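Local coordinates for protein alcohol dehydrogenase (Thermus thermophilus, PDB 2EIH) that binds a zinc ion and probably works as an NAD(P)-dependent alcohol dehydrogenase, an oxidoreductase of the medium-chain family, at residues V76-G90 against V125-K137. Numbering follows the deposited sequence.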
loop_
_atom_site.group_PDB
_atom_site.type_symbol
_atom_site.label_atom_id
_atom_site.label_comp_id
_atom_site.label_asym_id
_atom_site.label_seq_id
_atom_site.Cartn_x
_atom_site.Cartn_y
_atom_site.Cartn_z
ATOM N N VAL A 76 31.435 -18.198 10.192
ATOM C CA VAL A 76 30.431 -17.301 10.747
ATOM C C VAL A 76 31.022 -15.966 11.192
ATOM O O VAL A 76 32.016 -15.908 11.920
ATOM C CB VAL A 76 29.688 -17.963 11.936
ATOM C CG1 VAL A 76 30.673 -18.338 13.016
ATOM C CG2 VAL A 76 28.621 -17.020 12.481
ATOM N N GLU A 77 30.390 -14.891 10.739
ATOM C CA GLU A 77 30.843 -13.550 11.055
ATOM C C GLU A 77 29.723 -12.742 11.683
ATOM O O GLU A 77 28.542 -13.013 11.459
ATOM C CB GLU A 77 31.334 -12.856 9.786
ATOM C CG GLU A 77 30.277 -12.769 8.694
ATOM C CD GLU A 77 30.835 -12.206 7.400
ATOM O OE1 GLU A 77 31.396 -11.087 7.427
ATOM O OE2 GLU A 77 30.703 -12.874 6.352
ATOM N N GLY A 78 30.098 -11.744 12.470
ATOM C CA GLY A 78 29.094 -10.921 13.109
ATOM C C GLY A 78 28.691 -11.411 14.489
ATOM O O GLY A 78 27.737 -10.890 15.068
ATOM N N PHE A 79 29.398 -12.420 14.999
ATOM C CA PHE A 79 29.153 -12.972 16.333
ATOM C C PHE A 79 30.422 -13.571 16.920
ATOM O O PHE A 79 31.122 -14.344 16.267
ATOM C CB PHE A 79 28.043 -14.034 16.311
ATOM C CG PHE A 79 26.672 -13.460 16.120
ATOM C CD1 PHE A 79 26.199 -12.468 16.981
ATOM C CD2 PHE A 79 25.892 -13.835 15.036
ATOM C CE1 PHE A 79 24.979 -11.851 16.761
ATOM C CE2 PHE A 79 24.671 -13.222 14.810
ATOM C CZ PHE A 79 24.212 -12.227 15.669
ATOM N N ALA A 80 30.719 -13.198 18.156
ATOM C CA ALA A 80 31.903 -13.687 18.841
ATOM C C ALA A 80 31.534 -14.048 20.271
ATOM O O ALA A 80 30.617 -13.470 20.847
ATOM C CB ALA A 80 32.988 -12.616 18.826
ATOM N N PRO A 81 32.252 -15.010 20.869
ATOM C CA PRO A 81 31.967 -15.422 22.243
ATOM C C PRO A 81 32.074 -14.294 23.260
ATOM O O PRO A 81 33.109 -13.643 23.383
ATOM C CB PRO A 81 32.986 -16.535 22.487
ATOM C CG PRO A 81 34.124 -16.142 21.629
ATOM C CD PRO A 81 33.436 -15.716 20.354
ATOM N N GLY A 82 30.979 -14.083 23.983
ATOM C CA GLY A 82 30.920 -13.043 24.986
ATOM C C GLY A 82 29.794 -12.091 24.657
ATOM O O GLY A 82 29.240 -11.449 25.548
ATOM N N ASP A 83 29.448 -12.011 23.374
ATOM C CA ASP A 83 28.380 -11.124 22.904
ATOM C C ASP A 83 27.011 -11.429 23.491
ATOM O O ASP A 83 26.564 -12.569 23.468
ATOM C CB ASP A 83 28.266 -11.186 21.382
ATOM C CG ASP A 83 29.493 -10.657 20.677
ATOM O OD1 ASP A 83 29.494 -10.674 19.431
ATOM O OD2 ASP A 83 30.446 -10.226 21.356
ATOM N N GLU A 84 26.351 -10.400 24.008
ATOM C CA GLU A 84 25.026 -10.572 24.576
ATOM C C GLU A 84 24.014 -10.522 23.423
ATOM O O GLU A 84 24.086 -9.637 22.554
ATOM C CB GLU A 84 24.743 -9.480 25.601
ATOM C CG GLU A 84 25.678 -9.506 26.814
ATOM C CD GLU A 84 25.104 -8.732 27.992
ATOM O OE1 GLU A 84 25.708 -8.738 29.085
ATOM O OE2 GLU A 84 24.035 -8.116 27.818
ATOM N N VAL A 85 23.089 -11.487 23.414
ATOM C CA VAL A 85 22.087 -11.611 22.357
ATOM C C VAL A 85 20.717 -12.138 22.808
ATOM O O VAL A 85 20.558 -12.701 23.890
ATOM C CB VAL A 85 22.598 -12.571 21.250
ATOM C CG1 VAL A 85 23.879 -12.035 20.634
ATOM C CG2 VAL A 85 22.860 -13.966 21.830
ATOM N N VAL A 86 19.727 -11.935 21.948
ATOM C CA VAL A 86 18.373 -12.429 22.171
ATOM C C VAL A 86 18.132 -13.278 20.928
ATOM O O VAL A 86 18.789 -13.099 19.904
ATOM C CB VAL A 86 17.325 -11.296 22.234
ATOM C CG1 VAL A 86 17.674 -10.341 23.349
ATOM C CG2 VAL A 86 17.275 -10.561 20.911
ATOM N N ILE A 87 17.182 -14.195 21.025
ATOM C CA ILE A 87 16.848 -15.113 19.948
ATOM C C ILE A 87 15.644 -14.634 19.150
ATOM O O ILE A 87 14.700 -14.101 19.713
ATOM C CB ILE A 87 16.550 -16.495 20.555
ATOM C CG1 ILE A 87 17.849 -17.097 21.113
ATOM C CG2 ILE A 87 15.835 -17.370 19.548
ATOM C CD1 ILE A 87 17.629 -18.278 22.012
ATOM N N ASN A 88 15.708 -14.812 17.833
ATOM C CA ASN A 88 14.630 -14.458 16.893
ATOM C C ASN A 88 14.047 -15.860 16.673
ATOM O O ASN A 88 14.588 -16.636 15.895
ATOM C CB ASN A 88 15.239 -13.935 15.589
ATOM C CG ASN A 88 14.343 -12.944 14.871
ATOM O OD1 ASN A 88 13.161 -13.202 14.646
ATOM N ND2 ASN A 88 14.915 -11.816 14.476
ATOM N N PRO A 89 12.932 -16.189 17.342
ATOM C CA PRO A 89 12.276 -17.499 17.262
ATOM C C PRO A 89 11.797 -18.030 15.914
ATOM O O PRO A 89 11.379 -19.189 15.821
ATOM C CB PRO A 89 11.152 -17.372 18.281
ATOM C CG PRO A 89 10.765 -15.946 18.150
ATOM C CD PRO A 89 12.068 -15.204 18.010
ATOM N N GLY A 90 11.885 -17.219 14.861
ATOM C CA GLY A 90 11.426 -17.665 13.552
ATOM C C GLY A 90 12.419 -18.466 12.727
ATOM O O GLY A 90 13.449 -17.943 12.303
ATOM N N VAL A 125 21.861 -23.647 23.360
ATOM C CA VAL A 125 20.997 -23.893 22.236
ATOM C C VAL A 125 21.776 -23.465 21.004
ATOM O O VAL A 125 22.560 -22.520 21.044
ATOM C CB VAL A 125 19.649 -23.108 22.385
ATOM C CG1 VAL A 125 19.888 -21.616 22.234
ATOM C CG2 VAL A 125 18.630 -23.616 21.367
ATOM N N VAL A 126 21.579 -24.190 19.916
ATOM C CA VAL A 126 22.273 -23.893 18.686
ATOM C C VAL A 126 21.275 -23.507 17.629
ATOM O O VAL A 126 20.331 -24.252 17.367
ATOM C CB VAL A 126 23.045 -25.120 18.182
ATOM C CG1 VAL A 126 23.421 -24.934 16.723
ATOM C CG2 VAL A 126 24.278 -25.341 19.027
ATOM N N LEU A 127 21.469 -22.337 17.027
ATOM C CA LEU A 127 20.574 -21.894 15.959
ATOM C C LEU A 127 21.347 -21.150 14.873
ATOM O O LEU A 127 22.519 -20.815 15.055
ATOM C CB LEU A 127 19.433 -21.024 16.509
ATOM C CG LEU A 127 19.633 -19.851 17.458
ATOM C CD1 LEU A 127 18.429 -18.939 17.381
ATOM C CD2 LEU A 127 19.832 -20.355 18.873
ATOM N N PRO A 128 20.715 -20.911 13.713
ATOM C CA PRO A 128 21.404 -20.201 12.629
ATOM C C PRO A 128 21.734 -18.744 12.972
ATOM O O PRO A 128 20.978 -18.081 13.674
ATOM C CB PRO A 128 20.430 -20.331 11.456
ATOM C CG PRO A 128 19.094 -20.451 12.119
ATOM C CD PRO A 128 19.374 -21.358 13.294
ATOM N N GLU A 129 22.865 -18.248 12.479
ATOM C CA GLU A 129 23.274 -16.868 12.756
ATOM C C GLU A 129 22.208 -15.845 12.382
ATOM O O GLU A 129 22.247 -14.709 12.844
ATOM C CB GLU A 129 24.588 -16.524 12.025
ATOM C CG GLU A 129 24.519 -16.640 10.497
ATOM C CD GLU A 129 25.787 -16.147 9.798
ATOM O OE1 GLU A 129 25.909 -16.371 8.572
ATOM O OE2 GLU A 129 26.650 -15.525 10.465
ATOM N N ALA A 130 21.260 -16.257 11.546
ATOM C CA ALA A 130 20.188 -15.374 11.104
ATOM C C ALA A 130 19.109 -15.205 12.175
ATOM O O ALA A 130 18.260 -14.310 12.082
ATOM C CB ALA A 130 19.557 -15.911 9.821
ATOM N N ASN A 131 19.142 -16.057 13.193
ATOM C CA ASN A 131 18.144 -16.000 14.242
ATOM C C ASN A 131 18.689 -15.456 15.549
ATOM O O ASN A 131 18.172 -15.765 16.615
ATOM C CB ASN A 131 17.551 -17.395 14.453
ATOM C CG ASN A 131 17.050 -18.015 13.170
ATOM O OD1 ASN A 131 16.478 -19.101 13.178
ATOM N ND2 ASN A 131 17.272 -17.338 12.057
ATOM N N LEU A 132 19.722 -14.630 15.448
ATOM C CA LEU A 132 20.356 -14.034 16.610
ATOM C C LEU A 132 20.458 -12.517 16.470
ATOM O O LEU A 132 20.945 -12.017 15.458
ATOM C CB LEU A 132 21.762 -14.598 16.767
ATOM C CG LEU A 132 22.102 -15.355 18.040
ATOM C CD1 LEU A 132 21.135 -16.494 18.238
ATOM C CD2 LEU A 132 23.528 -15.841 17.956
ATOM N N ALA A 133 20.011 -11.788 17.485
ATOM C CA ALA A 133 20.083 -10.332 17.465
ATOM C C ALA A 133 20.788 -9.856 18.725
ATOM O O ALA A 133 20.745 -10.520 19.755
ATOM C CB ALA A 133 18.690 -9.734 17.383
ATOM N N PRO A 134 21.452 -8.695 18.658
ATOM C CA PRO A 134 22.160 -8.164 19.827
ATOM C C PRO A 134 21.176 -7.777 20.912
ATOM O O PRO A 134 20.138 -7.166 20.637
ATOM C CB PRO A 134 22.896 -6.953 19.262
ATOM C CG PRO A 134 21.923 -6.454 18.238
ATOM C CD PRO A 134 21.507 -7.738 17.539
ATOM N N LYS A 135 21.492 -8.170 22.139
ATOM C CA LYS A 135 20.648 -7.862 23.274
ATOM C C LYS A 135 20.865 -6.428 23.701
ATOM O O LYS A 135 22.003 -5.991 23.898
ATOM C CB LYS A 135 20.974 -8.766 24.467
ATOM C CG LYS A 135 20.427 -8.252 25.795
ATOM C CD LYS A 135 21.134 -8.902 26.979
ATOM C CE LYS A 135 20.812 -8.200 28.298
ATOM N NZ LYS A 135 21.316 -6.803 28.310
ATOM N N PRO A 136 19.773 -5.665 23.842
ATOM C CA PRO A 136 19.900 -4.267 24.271
ATOM C C PRO A 136 20.642 -4.237 25.623
ATOM O O PRO A 136 20.347 -5.037 26.511
ATOM C CB PRO A 136 18.441 -3.803 24.370
ATOM C CG PRO A 136 17.684 -5.089 24.623
ATOM C CD PRO A 136 18.362 -6.072 23.729
ATOM N N LYS A 137 21.603 -3.331 25.771
ATOM C CA LYS A 137 22.370 -3.259 27.006
ATOM C C LYS A 137 21.654 -2.621 28.185
ATOM O O LYS A 137 22.100 -2.730 29.326
ATOM C CB LYS A 137 23.710 -2.541 26.776
ATOM C CG LYS A 137 24.663 -3.292 25.854
ATOM C CD LYS A 137 26.037 -2.629 25.788
ATOM C CE LYS A 137 26.935 -3.303 24.750
ATOM N NZ LYS A 137 27.105 -4.765 25.016
HETATM O O HOH W 1 17.567 -12.276 13.779
HETATM O O HOH W 2 15.384 -19.011 10.007
#
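Lys135 lies across Glu84 just past the end of strand 132-134, a worked example of one long side chain meeting its neighbour through successive atoms. Lys135 CB rests on the backbone at Val85 N, 3.6 Å away, with Val86 CG1 beside it. CG stands anti to the backbone N (chi1 163°), which sends the extended chain over Glu84: CG lies 4.1 Å from Glu84 OE2, CD, at 3.1 Å, and CE run alongside the same oxygen, and CD also touches Glu84 CB. A bend at chi4 (-64°) then turns NZ to a salt bridge with Glu84 OE2 at 3.1 Å, and the same nitrogen donates to the carbonyl oxygens of Pro136 (NZ to O 2.7 Å) and Leu139, while Phe141 adds a cation-pi contact. With an alanine here, Glu84 would probably lose its charge partner and the carbonyls of Pro136 and Leu139 their shared donor. The strands they belong to or adjoin, 84-87 and 132-134, run antiparallel within the GroES-like domain of the medium-chain dehydrogenase fold: Val86 and Ala133 exchange both backbone bonds, and Lys135 N and Asn88 N donate to Glu84 O and Asn131 O. Ile87 and Leu132 share the other face from Val86 and Ala133; Ile87 CG2 reaches Leu127 CD1 at 3.7 Å. Further along, Leu132 CD2 sits over the centre of the Phe79 ring, 4.1 Å from its centroid, a CH-pi contact almost on the ring normal, while Glu129 O lies at the ring's edge. Water 1 joins Asn88 ND2, which also donates to Lys294 O, to Ala130 O.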